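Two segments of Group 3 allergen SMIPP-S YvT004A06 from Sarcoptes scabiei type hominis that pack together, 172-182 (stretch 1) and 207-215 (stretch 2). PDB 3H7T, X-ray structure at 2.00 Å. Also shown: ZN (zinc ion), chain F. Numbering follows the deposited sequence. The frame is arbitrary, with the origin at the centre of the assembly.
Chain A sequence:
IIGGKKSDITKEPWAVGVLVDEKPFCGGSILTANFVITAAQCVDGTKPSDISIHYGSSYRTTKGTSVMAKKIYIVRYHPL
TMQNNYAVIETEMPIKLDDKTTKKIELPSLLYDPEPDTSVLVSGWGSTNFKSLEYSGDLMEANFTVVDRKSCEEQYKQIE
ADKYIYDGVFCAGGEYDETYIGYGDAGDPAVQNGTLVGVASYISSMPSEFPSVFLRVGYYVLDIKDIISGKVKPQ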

ATOM      1  N   ALA A 172      -9.004  -4.820  -7.403  1.00 15.95           N
ATOM      2  CA  ALA A 172     -10.143  -4.119  -6.842  1.00 16.51           C
ATOM      3  C   ALA A 172     -10.323  -2.761  -7.500  1.00 16.60           C
ATOM      4  O   ALA A 172      -9.363  -2.170  -8.012  1.00 16.71           O
ATOM      5  N   GLY A 173     -11.568  -2.290  -7.486  1.00 17.35           N
ATOM      6  CA  GLY A 173     -11.946  -1.043  -8.129  1.00 17.29           C
ATOM      7  C   GLY A 173     -12.102  -1.227  -9.625  1.00 18.79           C
ATOM      8  O   GLY A 173     -12.439  -2.318 -10.107  1.00 18.51           O
ATOM      9  N   GLY A 174     -11.850  -0.158 -10.370  1.00 19.71           N
ATOM     10  CA  GLY A 174     -11.989  -0.198 -11.812  1.00 22.41           C
ATOM     11  C   GLY A 174     -13.294   0.443 -12.228  1.00 24.24           C
ATOM     12  O   GLY A 174     -13.876   1.222 -11.466  1.00 23.28           O
ATOM     13  N   GLU A 175     -13.752   0.088 -13.429  1.00 25.60           N
ATOM     14  CA  GLU A 175     -14.940   0.676 -14.049  1.00 28.04           C
ATOM     15  C   GLU A 175     -16.229   0.537 -13.229  1.00 29.57           C
ATOM     16  O   GLU A 175     -17.050   1.445 -13.222  1.00 28.71           O
ATOM     17  N   TYR A 176     -16.399  -0.599 -12.555  1.00 31.04           N
ATOM     18  CA  TYR A 176     -17.595  -0.844 -11.743  1.00 33.05           C
ATOM     19  C   TYR A 176     -17.816   0.255 -10.692  1.00 32.44           C
ATOM     20  O   TYR A 176     -18.912   0.813 -10.592  1.00 32.28           O
ATOM     21  N   ASP A 177     -16.765   0.577  -9.939  1.00 31.69           N
ATOM     22  CA  ASP A 177     -16.817   1.609  -8.896  1.00 30.80           C
ATOM     23  C   ASP A 177     -16.506   3.011  -9.425  1.00 30.19           C
ATOM     24  O   ASP A 177     -16.876   4.008  -8.799  1.00 30.22           O
ATOM     25  N   GLU A 178     -15.790   3.076 -10.549  1.00 28.75           N
ATOM     26  CA  GLU A 178     -15.083   4.290 -10.979  1.00 27.36           C
ATOM     27  C   GLU A 178     -14.159   4.774  -9.844  1.00 25.48           C
ATOM     28  O   GLU A 178     -14.154   5.943  -9.462  1.00 25.32           O
ATOM     29  N   THR A 179     -13.376   3.835  -9.321  1.00 22.96           N
ATOM     30  CA  THR A 179     -12.524   4.055  -8.160  1.00 22.25           C
ATOM     31  C   THR A 179     -11.152   3.463  -8.494  1.00 21.68           C
ATOM     32  O   THR A 179     -11.073   2.328  -8.943  1.00 20.67           O
ATOM     33  N   TYR A 180     -10.082   4.239  -8.302  1.00 21.38           N
ATOM     34  CA  TYR A 180      -8.744   3.825  -8.747  1.00 20.81           C
ATOM     35  C   TYR A 180      -7.634   4.288  -7.809  1.00 20.34           C
ATOM     36  O   TYR A 180      -7.745   5.330  -7.156  1.00 20.68           O
ATOM     37  N   ILE A 181      -6.557   3.507  -7.768  1.00 19.18           N
ATOM     38  CA  ILE A 181      -5.311   3.924  -7.133  1.00 17.74           C
ATOM     39  C   ILE A 181      -4.694   5.032  -8.000  1.00 18.71           C
ATOM     40  O   ILE A 181      -4.571   4.874  -9.214  1.00 18.49           O
ATOM     41  N   GLY A 182      -4.352   6.160  -7.376  1.00 19.63           N
ATOM     42  CA  GLY A 182      -3.708   7.272  -8.073  1.00 21.30           C
ATOM     43  C   GLY A 182      -2.202   7.273  -7.889  1.00 20.75           C
ATOM     44  O   GLY A 182      -1.665   6.483  -7.115  1.00 20.52           O
ATOM     45  N   PRO A 207      -3.585   2.620 -17.952  1.00 32.20           N
ATOM     46  CA  PRO A 207      -4.606   3.663 -17.970  1.00 31.30           C
ATOM     47  C   PRO A 207      -5.745   3.290 -17.030  1.00 30.44           C
ATOM     48  O   PRO A 207      -5.752   2.185 -16.481  1.00 30.57           O
ATOM     49  N   SER A 208      -6.702   4.195 -16.845  1.00 29.84           N
ATOM     50  CA  SER A 208      -7.906   3.863 -16.088  1.00 28.95           C
ATOM     51  C   SER A 208      -8.802   2.889 -16.860  1.00 29.01           C
ATOM     52  O   SER A 208      -8.493   2.504 -17.998  1.00 28.72           O
ATOM     53  N   GLU A 209      -9.911   2.510 -16.221  1.00 29.57           N
ATOM     54  CA  GLU A 209     -10.882   1.512 -16.710  1.00 29.87           C
ATOM     55  C   GLU A 209     -10.485   0.075 -16.387  1.00 28.95           C
ATOM     56  O   GLU A 209     -11.279  -0.844 -16.576  1.00 31.48           O
ATOM     57  N   PHE A 210      -9.263  -0.121 -15.900  1.00 26.41           N
ATOM     58  CA  PHE A 210      -8.831  -1.432 -15.431  1.00 23.94           C
ATOM     59  C   PHE A 210      -8.860  -1.400 -13.906  1.00 22.20           C
ATOM     60  O   PHE A 210      -8.632  -0.341 -13.310  1.00 22.15           O
ATOM     61  N   PRO A 211      -9.150  -2.547 -13.264  1.00 20.68           N
ATOM     62  CA  PRO A 211      -9.084  -2.591 -11.805  1.00 19.26           C
ATOM     63  C   PRO A 211      -7.676  -2.281 -11.311  1.00 18.81           C
ATOM     64  O   PRO A 211      -6.699  -2.585 -11.995  1.00 20.42           O
ATOM     65  N   SER A 212      -7.572  -1.697 -10.127  1.00 17.23           N
ATOM     66  CA  SER A 212      -6.273  -1.461  -9.512  1.00 17.59           C
ATOM     67  C   SER A 212      -5.701  -2.751  -8.902  1.00 17.14           C
ATOM     68  O   SER A 212      -6.436  -3.692  -8.618  1.00 16.51           O
ATOM     69  N   VAL A 213      -4.392  -2.769  -8.678  1.00 18.28           N
ATOM     70  CA  VAL A 213      -3.706  -3.980  -8.223  1.00 18.61           C
ATOM     71  C   VAL A 213      -3.150  -3.814  -6.810  1.00 18.67           C
ATOM     72  O   VAL A 213      -2.526  -2.793  -6.477  1.00 17.28           O
ATOM     73  N   PHE A 214      -3.366  -4.842  -5.991  1.00 18.79           N
ATOM     74  CA  PHE A 214      -3.012  -4.815  -4.591  1.00 20.08           C
ATOM     75  C   PHE A 214      -2.247  -6.077  -4.249  1.00 21.49           C
ATOM     76  O   PHE A 214      -2.710  -7.181  -4.542  1.00 21.62           O
ATOM     77  N   LEU A 215      -1.101  -5.927  -3.592  1.00 21.15           N
ATOM     78  CA  LEU A 215      -0.407  -7.084  -3.058  1.00 21.50           C
ATOM     79  C   LEU A 215      -1.346  -7.841  -2.118  1.00 20.34           C
ATOM     80  O   LEU A 215      -1.984  -7.250  -1.242  1.00 20.26           O
TER

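The strongest polar feature of this contact is a zinc ion that gathers acidic side chains from both stretches. Glu209 OE2 lies 2.2 Å from ZN, Glu178 OE2 lies 2.6 Å from it, and water 2 sits 2.0 Å from the metal. The same water donates a hydrogen bond to Glu175 OE2 at 2.6 Å. The cation, with water 2 donating to Glu175 OE2, can ease the crowding of like charges: Glu175 OE2 and Glu209 OE1 are two acceptors 3.0 Å apart, and Glu178 OE1 stands 3.3 Å from Glu209 OE2. The rule is that carboxylates may crowd where a cation and its water share the charge.

The CA-to-CB bond of Glu209 points away from stretch 1, yet chi1 m and chi2 m, with chi3 at -52°, bring its carboxylate back to the metal. Glu178 starts sideways, and chi1 of -138° lies between wells before chi2 p; its carboxylate faces the zinc, and OE1 also accepts a 2.5 Å hydrogen bond from Tyr180 OH. Glu175 is extended, t then t.

At the backbone, Ala172 and Ser212 form an antiparallel hydrogen-bonded pair, with Ala172 N to Ser212 O at 3.1 Å and Ser212 N to Ala172 O at 2.8 Å. Their side chains share one face of the sheet. Ser212, chi1 m, turns its hydroxyl to the loop of stretch 1: Ile181 N donates to Ser212 OG at 2.9 Å, almost linearly at 178°. A serine hydroxyl can thus satisfy a loop NH across the contact. Farther out, water 1 joins the stretches by accepting from Glu175 N at 3.0 Å and donating to Glu209 O at 2.5 Å.

Tyr180, chi1 m, leaves its backbone sideways but carries its ring to stretch 2. Ser208, chi1 p, points toward stretch 1 and lays CB over one face of the Tyr180 ring, 4.1 Å from the ring centroid, a CH-pi contact. Phe210 O approaches the ring edge, 3.5 Å from Tyr180 CE1, while the Phe210 side chain itself points away.

The apolar end is built by Phe214, chi1 m, which points toward stretch 1. Its CE2 meets Ala172 CB at 3.7 Å and its CZ meets Ile181 CG1 at 3.8 Å. Ile181, m and m, also points inward and sets CG1 3.6 Å from Ser212 CB.

Close backbone passage demands glycine at Gly174: its CA is 3.8 Å from Pro211 CA, an ideal CB would sit 3.0 Å from that same Pro211 CA, and its backbone angles alone call for glycine. At Gly173 a CB would clash with Thr179 O.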

ATOM      1  CB  ALA A 172     -10.010  -3.987  -5.322  1.00 14.60           C
ATOM      2  CB  GLU A 175     -15.149   0.102 -15.455  1.00 28.98           C
ATOM      3  CG  GLU A 175     -16.272   0.789 -16.246  1.00 34.30           C
ATOM      4  CD  GLU A 175     -16.271   0.445 -17.726  1.00 40.77           C
ATOM      5  OE1 GLU A 175     -15.846  -0.672 -18.096  1.00 45.01           O
ATOM      6  OE2 GLU A 175     -16.698   1.303 -18.525  1.00 43.68           O
ATOM      7  CB  TYR A 176     -17.517  -2.230 -11.091  1.00 34.05           C
ATOM      8  CG  TYR A 176     -18.724  -2.602 -10.253  1.00 41.39           C
ATOM      9  CD1 TYR A 176     -19.925  -2.991 -10.853  1.00 43.64           C
ATOM     10  CD2 TYR A 176     -18.661  -2.581  -8.858  1.00 43.89           C
ATOM     11  CE1 TYR A 176     -21.036  -3.337 -10.087  1.00 46.78           C
ATOM     12  CE2 TYR A 176     -19.772  -2.929  -8.080  1.00 47.60           C
ATOM     13  CZ  TYR A 176     -20.953  -3.306  -8.703  1.00 49.54           C
ATOM     14  OH  TYR A 176     -22.055  -3.651  -7.947  1.00 54.08           O
ATOM     15  CB  ASP A 177     -15.774   1.330  -7.806  1.00 30.59           C
ATOM     16  CG  ASP A 177     -15.952  -0.007  -7.119  1.00 33.08           C
ATOM     17  OD1 ASP A 177     -17.103  -0.466  -6.959  1.00 34.37           O
ATOM     18  OD2 ASP A 177     -14.918  -0.581  -6.707  1.00 27.64           O
ATOM     19  CB  GLU A 178     -16.062   5.371 -11.468  1.00 27.86           C
ATOM     20  CG  GLU A 178     -15.603   6.108 -12.720  1.00 35.21           C
ATOM     21  CD  GLU A 178     -15.351   5.194 -13.907  1.00 35.63           C
ATOM     22  OE1 GLU A 178     -14.172   4.960 -14.230  1.00 42.49           O
ATOM     23  OE2 GLU A 178     -16.322   4.709 -14.523  1.00 38.19           O
ATOM     24  CB  THR A 179     -13.140   3.369  -6.904  1.00 21.85           C
ATOM     25  OG1 THR A 179     -14.427   3.943  -6.637  1.00 21.73           O
ATOM     26  CG2 THR A 179     -12.293   3.572  -5.693  1.00 23.67           C
ATOM     27  CB  TYR A 180      -8.440   4.375 -10.149  1.00 19.67           C
ATOM     28  CG  TYR A 180      -9.484   4.081 -11.211  1.00 22.44           C
ATOM     29  CD1 TYR A 180      -9.387   2.943 -12.009  1.00 20.54           C
ATOM     30  CD2 TYR A 180     -10.549   4.965 -11.441  1.00 21.95           C
ATOM     31  CE1 TYR A 180     -10.329   2.675 -12.994  1.00 21.79           C
ATOM     32  CE2 TYR A 180     -11.505   4.703 -12.419  1.00 23.09           C
ATOM     33  CZ  TYR A 180     -11.387   3.548 -13.190  1.00 24.13           C
ATOM     34  OH  TYR A 180     -12.319   3.271 -14.170  1.00 27.97           O
ATOM     35  CB  ILE A 181      -4.368   2.700  -6.971  1.00 19.21           C
ATOM     36  CG1 ILE A 181      -4.910   1.763  -5.881  1.00 13.60           C
ATOM     37  CG2 ILE A 181      -2.887   3.103  -6.715  1.00 18.80           C
ATOM     38  CD1 ILE A 181      -4.948   2.391  -4.451  1.00 19.03           C
ATOM     39  CB  PRO A 207      -5.099   3.628 -19.418  1.00 31.21           C
ATOM     40  CG  PRO A 207      -4.978   2.187 -19.791  1.00 31.83           C
ATOM     41  CD  PRO A 207      -3.722   1.700 -19.101  1.00 32.48           C
ATOM     42  CB  SER A 208      -8.670   5.125 -15.663  1.00 28.55           C
ATOM     43  OG  SER A 208      -9.096   5.881 -16.779  1.00 25.86           O
ATOM     44  CB  GLU A 209     -11.221   1.673 -18.206  1.00 30.43           C
ATOM     45  CG  GLU A 209     -11.756   3.044 -18.604  1.00 36.29           C
ATOM     46  CD  GLU A 209     -13.082   3.405 -17.960  1.00 40.23           C
ATOM     47  OE1 GLU A 209     -14.041   2.609 -18.050  1.00 44.65           O
ATOM     48  OE2 GLU A 209     -13.175   4.509 -17.383  1.00 45.81           O
ATOM     49  CB  PHE A 210      -7.424  -1.772 -15.929  1.00 23.01           C
ATOM     50  CG  PHE A 210      -7.303  -1.843 -17.439  1.00 27.27           C
ATOM     51  CD1 PHE A 210      -7.267  -3.069 -18.086  1.00 27.67           C
ATOM     52  CD2 PHE A 210      -7.219  -0.680 -18.208  1.00 28.05           C
ATOM     53  CE1 PHE A 210      -7.144  -3.149 -19.474  1.00 30.10           C
ATOM     54  CE2 PHE A 210      -7.104  -0.754 -19.599  1.00 25.00           C
ATOM     55  CZ  PHE A 210      -7.073  -1.992 -20.228  1.00 29.89           C
ATOM     56  CB  PRO A 211      -9.422  -4.052 -11.479  1.00 19.29           C
ATOM     57  CG  PRO A 211     -10.209  -4.529 -12.625  1.00 19.55           C
ATOM     58  CD  PRO A 211      -9.652  -3.816 -13.832  1.00 20.68           C
ATOM     59  CB  SER A 212      -6.372  -0.358  -8.449  1.00 16.86           C
ATOM     60  OG  SER A 212      -6.757   0.862  -9.056  1.00 17.21           O
ATOM     61  CB  VAL A 213      -2.599  -4.381  -9.247  1.00 20.17           C
ATOM     62  CG1 VAL A 213      -1.721  -5.531  -8.730  1.00 18.54           C
ATOM     63  CG2 VAL A 213      -3.246  -4.749 -10.582  1.00 16.90           C
ATOM     64  CB  PHE A 214      -4.278  -4.783  -3.722  1.00 21.09           C
ATOM     65  CG  PHE A 214      -5.080  -3.517  -3.840  1.00 20.08           C
ATOM     66  CD1 PHE A 214      -4.924  -2.498  -2.904  1.00 18.87           C
ATOM     67  CD2 PHE A 214      -6.016  -3.351  -4.874  1.00 18.20           C
ATOM     68  CE1 PHE A 214      -5.664  -1.315  -3.002  1.00 20.39           C
ATOM     69  CE2 PHE A 214      -6.757  -2.173  -4.975  1.00 17.91           C
ATOM     70  CZ  PHE A 214      -6.572  -1.152  -4.038  1.00 18.04           C
ATOM     71  CB  LEU A 215       0.865  -6.687  -2.314  1.00 22.04           C
ATOM     72  CG  LEU A 215       1.688  -7.882  -1.836  1.00 25.07           C
ATOM     73  CD1 LEU A 215       2.963  -7.984  -2.662  1.00 22.71           C
ATOM     74  CD2 LEU A 215       1.991  -7.763  -0.345  1.00 24.27           C
TER
HETATM   75 ZN    ZN F 239     -15.254   4.965 -16.846  1.00 52.34          ZN
HETATM   76  O   HOH W   1     -12.510  -2.199 -14.861  1.00 30.35           O
HETATM   77  O   HOH W   2     -16.336   3.811 -18.026  1.00 29.22           O